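Local coordinates for tail fiber protein (Acinetobacter phage AM24, PDB 5W5P) that probably recognises and degrades the capsular polysaccharide of its Acinetobacter baumannii host as a trimeric tailspike, at residues A[450-462]-A[596-610]. Sequence-based numbering, arbitrary orientation.
Sequences RVTFDLSRKEFLS and TAKVFSSTTMTIYSL
T452 and I607 lie side by side at the tightly packed end of the pair. T452 CG2 meets I607 CB at 3.6 Å. With T452 OG1 anti to its own N (chi1 177°), CG2 falls between that N and the carbonyl carbon and faces I607. OG1 bonds to the backbone N of K444 of a neighbouring subunit. I607 CD1 reaches on to D454 CB, while D454 OD2 forms a salt bridge with R438 NH2 of the same neighbouring subunit. On the other face, the ring of F453 lies beside T606, with F453 CE2 3.4 Å from T606 OG1. H446 meets the same ring edge-to-face. V451 CG2 touches the Y608 ring at CD1.

Strands 451-461 and 598-608 are antiparallel neighbours in a five-stranded sheet beyond the parallel beta-helix. Paired backbone bonds join them from T452-I607 to F460-V599.

Toward the other end, the face carrying R457, E459 and L461 is the more open to solvent, while F460 and V599 on the opposite face stay buried. E459 CB meets the F600 ring at its edge, CD1 3.8 Å away. K598 NZ meets E459 OE2 on its anti side at 3.1 Å, 33° out of the carboxylate plane, in a salt bridge; N507 also binds NZ. S462 N donates to A597 O at 2.8 Å. On their other side, A597 and K598 both face K503 of strand 492-503, a classic beta bulge.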
loop_
_atom_site.group_PDB
_atom_site.type_symbol
_atom_site.label_atom_id
_atom_site.label_comp_id
_atom_site.label_asym_id
_atom_site.label_seq_id
_atom_site.Cartn_x
_atom_site.Cartn_y
_atom_site.Cartn_z
ATOM N N ARG A 450 -5.012 -28.188 4.685
ATOM C CA ARG A 450 -4.672 -29.006 3.521
ATOM C C ARG A 450 -5.918 -29.553 2.828
ATOM O O ARG A 450 -5.897 -30.652 2.266
ATOM C CB ARG A 450 -3.713 -30.143 3.900
ATOM C CG ARG A 450 -2.338 -29.662 4.339
ATOM C CD ARG A 450 -1.655 -30.670 5.240
ATOM N NE ARG A 450 -0.525 -30.080 5.947
ATOM C CZ ARG A 450 0.723 -30.533 5.881
ATOM N NH1 ARG A 450 1.016 -31.594 5.141
ATOM N NH2 ARG A 450 1.683 -29.922 6.559
ATOM N N VAL A 451 -7.010 -28.790 2.866
ATOM C CA VAL A 451 -8.247 -29.129 2.173
ATOM C C VAL A 451 -8.323 -28.296 0.903
ATOM O O VAL A 451 -8.119 -27.075 0.941
ATOM C CB VAL A 451 -9.471 -28.877 3.070
ATOM C CG1 VAL A 451 -10.758 -29.080 2.290
ATOM C CG2 VAL A 451 -9.434 -29.782 4.301
ATOM N N THR A 452 -8.606 -28.950 -0.224
ATOM C CA THR A 452 -8.699 -28.276 -1.512
ATOM C C THR A 452 -9.973 -28.706 -2.228
ATOM O O THR A 452 -10.435 -29.842 -2.087
ATOM C CB THR A 452 -7.466 -28.559 -2.399
ATOM O OG1 THR A 452 -7.628 -27.930 -3.678
ATOM C CG2 THR A 452 -7.267 -30.058 -2.597
ATOM N N PHE A 453 -10.537 -27.780 -2.999
ATOM C CA PHE A 453 -11.799 -27.991 -3.689
ATOM C C PHE A 453 -11.576 -28.059 -5.193
ATOM O O PHE A 453 -10.707 -27.376 -5.743
ATOM C CB PHE A 453 -12.801 -26.879 -3.362
ATOM C CG PHE A 453 -13.345 -26.955 -1.971
ATOM C CD1 PHE A 453 -12.578 -26.552 -0.891
ATOM C CD2 PHE A 453 -14.622 -27.439 -1.738
ATOM C CE1 PHE A 453 -13.072 -26.626 0.395
ATOM C CE2 PHE A 453 -15.129 -27.515 -0.448
ATOM C CZ PHE A 453 -14.352 -27.108 0.620
ATOM N N ASP A 454 -12.364 -28.904 -5.851
ATOM C CA ASP A 454 -12.302 -29.057 -7.295
ATOM C C ASP A 454 -13.718 -29.183 -7.828
ATOM O O ASP A 454 -14.673 -29.373 -7.072
ATOM C CB ASP A 454 -11.462 -30.270 -7.708
ATOM C CG ASP A 454 -10.660 -30.017 -8.967
ATOM O OD1 ASP A 454 -11.164 -29.307 -9.862
ATOM O OD2 ASP A 454 -9.527 -30.529 -9.059
ATOM N N LEU A 455 -13.851 -29.076 -9.146
ATOM C CA LEU A 455 -15.168 -29.058 -9.759
ATOM C C LEU A 455 -15.029 -29.289 -11.257
ATOM O O LEU A 455 -13.984 -29.005 -11.850
ATOM C CB LEU A 455 -15.902 -27.738 -9.476
ATOM C CG LEU A 455 -15.537 -26.478 -10.269
ATOM C CD1 LEU A 455 -16.611 -25.410 -10.099
ATOM C CD2 LEU A 455 -14.186 -25.939 -9.840
ATOM N N SER A 456 -16.093 -29.823 -11.855
ATOM C CA SER A 456 -16.124 -30.058 -13.290
ATOM C C SER A 456 -17.567 -30.257 -13.727
ATOM O O SER A 456 -18.426 -30.647 -12.934
ATOM C CB SER A 456 -15.276 -31.272 -13.681
ATOM O OG SER A 456 -16.078 -32.440 -13.773
ATOM N N ARG A 457 -17.823 -29.975 -15.002
ATOM C CA ARG A 457 -19.095 -30.288 -15.639
ATOM C C ARG A 457 -18.815 -31.212 -16.815
ATOM O O ARG A 457 -17.953 -30.919 -17.649
ATOM C CB ARG A 457 -19.830 -29.022 -16.101
ATOM C CG ARG A 457 -20.570 -28.289 -14.975
ATOM C CD ARG A 457 -21.224 -26.982 -15.445
ATOM N NE ARG A 457 -20.259 -26.020 -15.986
ATOM C CZ ARG A 457 -20.420 -24.696 -15.977
ATOM N NH1 ARG A 457 -21.507 -24.150 -15.448
ATOM N NH2 ARG A 457 -19.490 -23.911 -16.502
ATOM N N LYS A 458 -19.524 -32.340 -16.858
ATOM C CA LYS A 458 -19.352 -33.333 -17.907
ATOM C C LYS A 458 -20.714 -33.879 -18.307
ATOM O O LYS A 458 -21.569 -34.136 -17.453
ATOM C CB LYS A 458 -18.434 -34.484 -17.460
ATOM C CG LYS A 458 -18.054 -35.436 -18.587
ATOM C CD LYS A 458 -16.906 -36.353 -18.208
ATOM C CE LYS A 458 -16.159 -36.825 -19.446
ATOM N NZ LYS A 458 -15.209 -35.769 -19.914
ATOM N N GLU A 459 -20.908 -34.048 -19.609
ATOM C CA GLU A 459 -22.133 -34.610 -20.155
ATOM C C GLU A 459 -21.929 -36.100 -20.410
ATOM O O GLU A 459 -20.920 -36.498 -20.999
ATOM C CB GLU A 459 -22.525 -33.881 -21.441
ATOM C CG GLU A 459 -23.444 -34.658 -22.351
ATOM C CD GLU A 459 -23.616 -33.995 -23.701
ATOM O OE1 GLU A 459 -22.973 -34.449 -24.671
ATOM O OE2 GLU A 459 -24.400 -33.029 -23.795
ATOM N N PHE A 460 -22.874 -36.915 -19.945
ATOM C CA PHE A 460 -22.857 -38.366 -20.143
ATOM C C PHE A 460 -24.103 -38.737 -20.941
ATOM O O PHE A 460 -25.160 -39.011 -20.367
ATOM C CB PHE A 460 -22.813 -39.124 -18.806
ATOM C CG PHE A 460 -21.570 -38.872 -18.003
ATOM C CD1 PHE A 460 -20.446 -39.660 -18.177
ATOM C CD2 PHE A 460 -21.530 -37.848 -17.068
ATOM C CE1 PHE A 460 -19.301 -39.427 -17.439
ATOM C CE2 PHE A 460 -20.389 -37.611 -16.327
ATOM C CZ PHE A 460 -19.274 -38.399 -16.513
ATOM N N LEU A 461 -23.978 -38.737 -22.266
ATOM C CA LEU A 461 -25.095 -39.136 -23.110
ATOM C C LEU A 461 -25.505 -40.570 -22.795
ATOM O O LEU A 461 -24.660 -41.437 -22.558
ATOM C CB LEU A 461 -24.722 -38.995 -24.586
ATOM C CG LEU A 461 -24.636 -37.553 -25.096
ATOM C CD1 LEU A 461 -23.859 -37.474 -26.406
ATOM C CD2 LEU A 461 -26.025 -36.949 -25.255
ATOM N N SER A 462 -26.818 -40.812 -22.772
ATOM C CA SER A 462 -27.311 -42.139 -22.421
ATOM C C SER A 462 -26.908 -43.183 -23.454
ATOM O O SER A 462 -26.656 -44.337 -23.094
ATOM C CB SER A 462 -28.830 -42.110 -22.258
ATOM O OG SER A 462 -29.202 -41.288 -21.166
ATOM N N THR A 596 -35.292 -38.525 -21.958
ATOM C CA THR A 596 -34.020 -38.078 -21.402
ATOM C C THR A 596 -32.876 -38.644 -22.232
ATOM O O THR A 596 -32.767 -39.864 -22.400
ATOM C CB THR A 596 -33.895 -38.522 -19.947
ATOM O OG1 THR A 596 -34.964 -37.957 -19.179
ATOM C CG2 THR A 596 -32.563 -38.082 -19.364
ATOM N N ALA A 597 -32.022 -37.763 -22.753
ATOM C CA ALA A 597 -30.937 -38.177 -23.630
ATOM C C ALA A 597 -29.579 -38.204 -22.945
ATOM O O ALA A 597 -28.641 -38.787 -23.496
ATOM C CB ALA A 597 -30.861 -37.258 -24.856
ATOM N N LYS A 598 -29.445 -37.604 -21.766
ATOM C CA LYS A 598 -28.134 -37.512 -21.142
ATOM C C LYS A 598 -28.284 -37.192 -19.666
ATOM O O LYS A 598 -29.318 -36.690 -19.216
ATOM C CB LYS A 598 -27.264 -36.444 -21.812
ATOM C CG LYS A 598 -27.878 -35.057 -21.777
ATOM C CD LYS A 598 -27.142 -34.112 -22.709
ATOM C CE LYS A 598 -28.040 -32.995 -23.187
ATOM N NZ LYS A 598 -27.343 -32.097 -24.144
ATOM N N VAL A 599 -27.221 -37.482 -18.926
ATOM C CA VAL A 599 -27.064 -37.045 -17.547
ATOM C C VAL A 599 -25.959 -35.997 -17.540
ATOM O O VAL A 599 -24.805 -36.297 -17.871
ATOM C CB VAL A 599 -26.741 -38.214 -16.608
ATOM C CG1 VAL A 599 -26.353 -37.697 -15.229
ATOM C CG2 VAL A 599 -27.935 -39.150 -16.519
ATOM N N PHE A 600 -26.319 -34.761 -17.190
ATOM C CA PHE A 600 -25.366 -33.658 -17.081
ATOM C C PHE A 600 -24.987 -33.499 -15.614
ATOM O O PHE A 600 -25.822 -33.123 -14.786
ATOM C CB PHE A 600 -25.965 -32.370 -17.640
ATOM C CG PHE A 600 -24.951 -31.298 -17.910
ATOM C CD1 PHE A 600 -23.982 -31.466 -18.889
ATOM C CD2 PHE A 600 -24.966 -30.120 -17.184
ATOM C CE1 PHE A 600 -23.041 -30.468 -19.133
ATOM C CE2 PHE A 600 -24.035 -29.117 -17.425
ATOM C CZ PHE A 600 -23.073 -29.292 -18.400
ATOM N N SER A 601 -23.735 -33.780 -15.286
ATOM C CA SER A 601 -23.295 -33.858 -13.901
ATOM C C SER A 601 -22.396 -32.671 -13.572
ATOM O O SER A 601 -21.366 -32.466 -14.222
ATOM C CB SER A 601 -22.568 -35.174 -13.646
ATOM O OG SER A 601 -23.453 -36.274 -13.793
ATOM N N SER A 602 -22.788 -31.898 -12.559
ATOM C CA SER A 602 -21.968 -30.826 -11.998
ATOM C C SER A 602 -21.309 -31.369 -10.734
ATOM O O SER A 602 -21.916 -31.373 -9.661
ATOM C CB SER A 602 -22.817 -29.596 -11.694
ATOM O OG SER A 602 -23.302 -28.994 -12.880
ATOM N N THR A 603 -20.068 -31.834 -10.861
ATOM C CA THR A 603 -19.366 -32.472 -9.756
ATOM C C THR A 603 -18.519 -31.453 -9.007
ATOM O O THR A 603 -17.732 -30.727 -9.618
ATOM C CB THR A 603 -18.471 -33.605 -10.259
ATOM O OG1 THR A 603 -19.263 -34.580 -10.945
ATOM C CG2 THR A 603 -17.767 -34.263 -9.091
ATOM N N THR A 604 -18.678 -31.407 -7.686
ATOM C CA THR A 604 -17.843 -30.584 -6.816
ATOM C C THR A 604 -17.183 -31.495 -5.789
ATOM O O THR A 604 -17.873 -32.216 -5.061
ATOM C CB THR A 604 -18.661 -29.492 -6.116
ATOM O OG1 THR A 604 -19.248 -28.629 -7.095
ATOM C CG2 THR A 604 -17.762 -28.660 -5.212
HETATM N N MSE A 605 -15.856 -31.459 -5.729
HETATM C CA MSE A 605 -15.116 -32.325 -4.819
HETATM C C MSE A 605 -14.508 -31.560 -3.645
HETATM O O MSE A 605 -14.086 -30.414 -3.792
HETATM C CB MSE A 605 -14.019 -33.071 -5.579
HETATM C CG MSE A 605 -14.552 -34.045 -6.627
HETATM SE SE MSE A 605 -13.160 -35.158 -7.441
HETATM C CE MSE A 605 -12.609 -36.143 -5.846
ATOM N N THR A 606 -14.488 -32.204 -2.481
ATOM C CA THR A 606 -13.822 -31.710 -1.276
ATOM C C THR A 606 -12.684 -32.682 -0.980
ATOM O O THR A 606 -12.924 -33.777 -0.464
ATOM C CB THR A 606 -14.796 -31.622 -0.094
ATOM O OG1 THR A 606 -15.941 -30.834 -0.449
ATOM C CG2 THR A 606 -14.120 -31.006 1.124
ATOM N N ILE A 607 -11.449 -32.300 -1.304
ATOM C CA ILE A 607 -10.296 -33.194 -1.195
ATOM C C ILE A 607 -9.569 -32.931 0.118
ATOM O O ILE A 607 -9.213 -31.787 0.426
ATOM C CB ILE A 607 -9.342 -33.024 -2.390
ATOM C CG1 ILE A 607 -10.066 -33.345 -3.700
ATOM C CG2 ILE A 607 -8.102 -33.897 -2.217
ATOM C CD1 ILE A 607 -9.604 -32.503 -4.874
ATOM N N TYR A 608 -9.342 -33.993 0.887
ATOM C CA TYR A 608 -8.579 -33.929 2.130
ATOM C C TYR A 608 -7.178 -34.452 1.830
ATOM O O TYR A 608 -6.969 -35.662 1.708
ATOM C CB TYR A 608 -9.269 -34.733 3.230
ATOM C CG TYR A 608 -10.741 -34.411 3.368
ATOM C CD1 TYR A 608 -11.169 -33.322 4.128
ATOM C CD2 TYR A 608 -11.701 -35.179 2.726
ATOM C CE1 TYR A 608 -12.513 -33.016 4.247
ATOM C CE2 TYR A 608 -13.043 -34.884 2.839
ATOM C CZ TYR A 608 -13.448 -33.804 3.599
ATOM O OH TYR A 608 -14.792 -33.516 3.705
ATOM N N SER A 609 -6.215 -33.537 1.714
ATOM C CA SER A 609 -4.896 -33.896 1.208
ATOM C C SER A 609 -3.959 -34.451 2.270
ATOM O O SER A 609 -2.925 -35.022 1.908
ATOM C CB SER A 609 -4.236 -32.684 0.546
ATOM O OG SER A 609 -5.182 -31.942 -0.201
ATOM N N LEU A 610 -4.281 -34.303 3.553
ATOM C CA LEU A 610 -3.384 -34.763 4.608
ATOM C C LEU A 610 -3.059 -36.236 4.426
ATOM O O LEU A 610 -3.961 -37.077 4.388
ATOM C CB LEU A 610 -4.013 -34.526 5.979
ATOM C CG LEU A 610 -3.095 -34.770 7.179
ATOM C CD1 LEU A 610 -1.855 -33.902 7.090
ATOM C CD2 LEU A 610 -3.833 -34.510 8.481
HETATM O O HOH W 1 -6.648 -32.766 4.905
HETATM O O HOH W 2 -18.891 -33.658 -13.607
HETATM O O HOH W 3 -31.785 -41.257 -20.650
#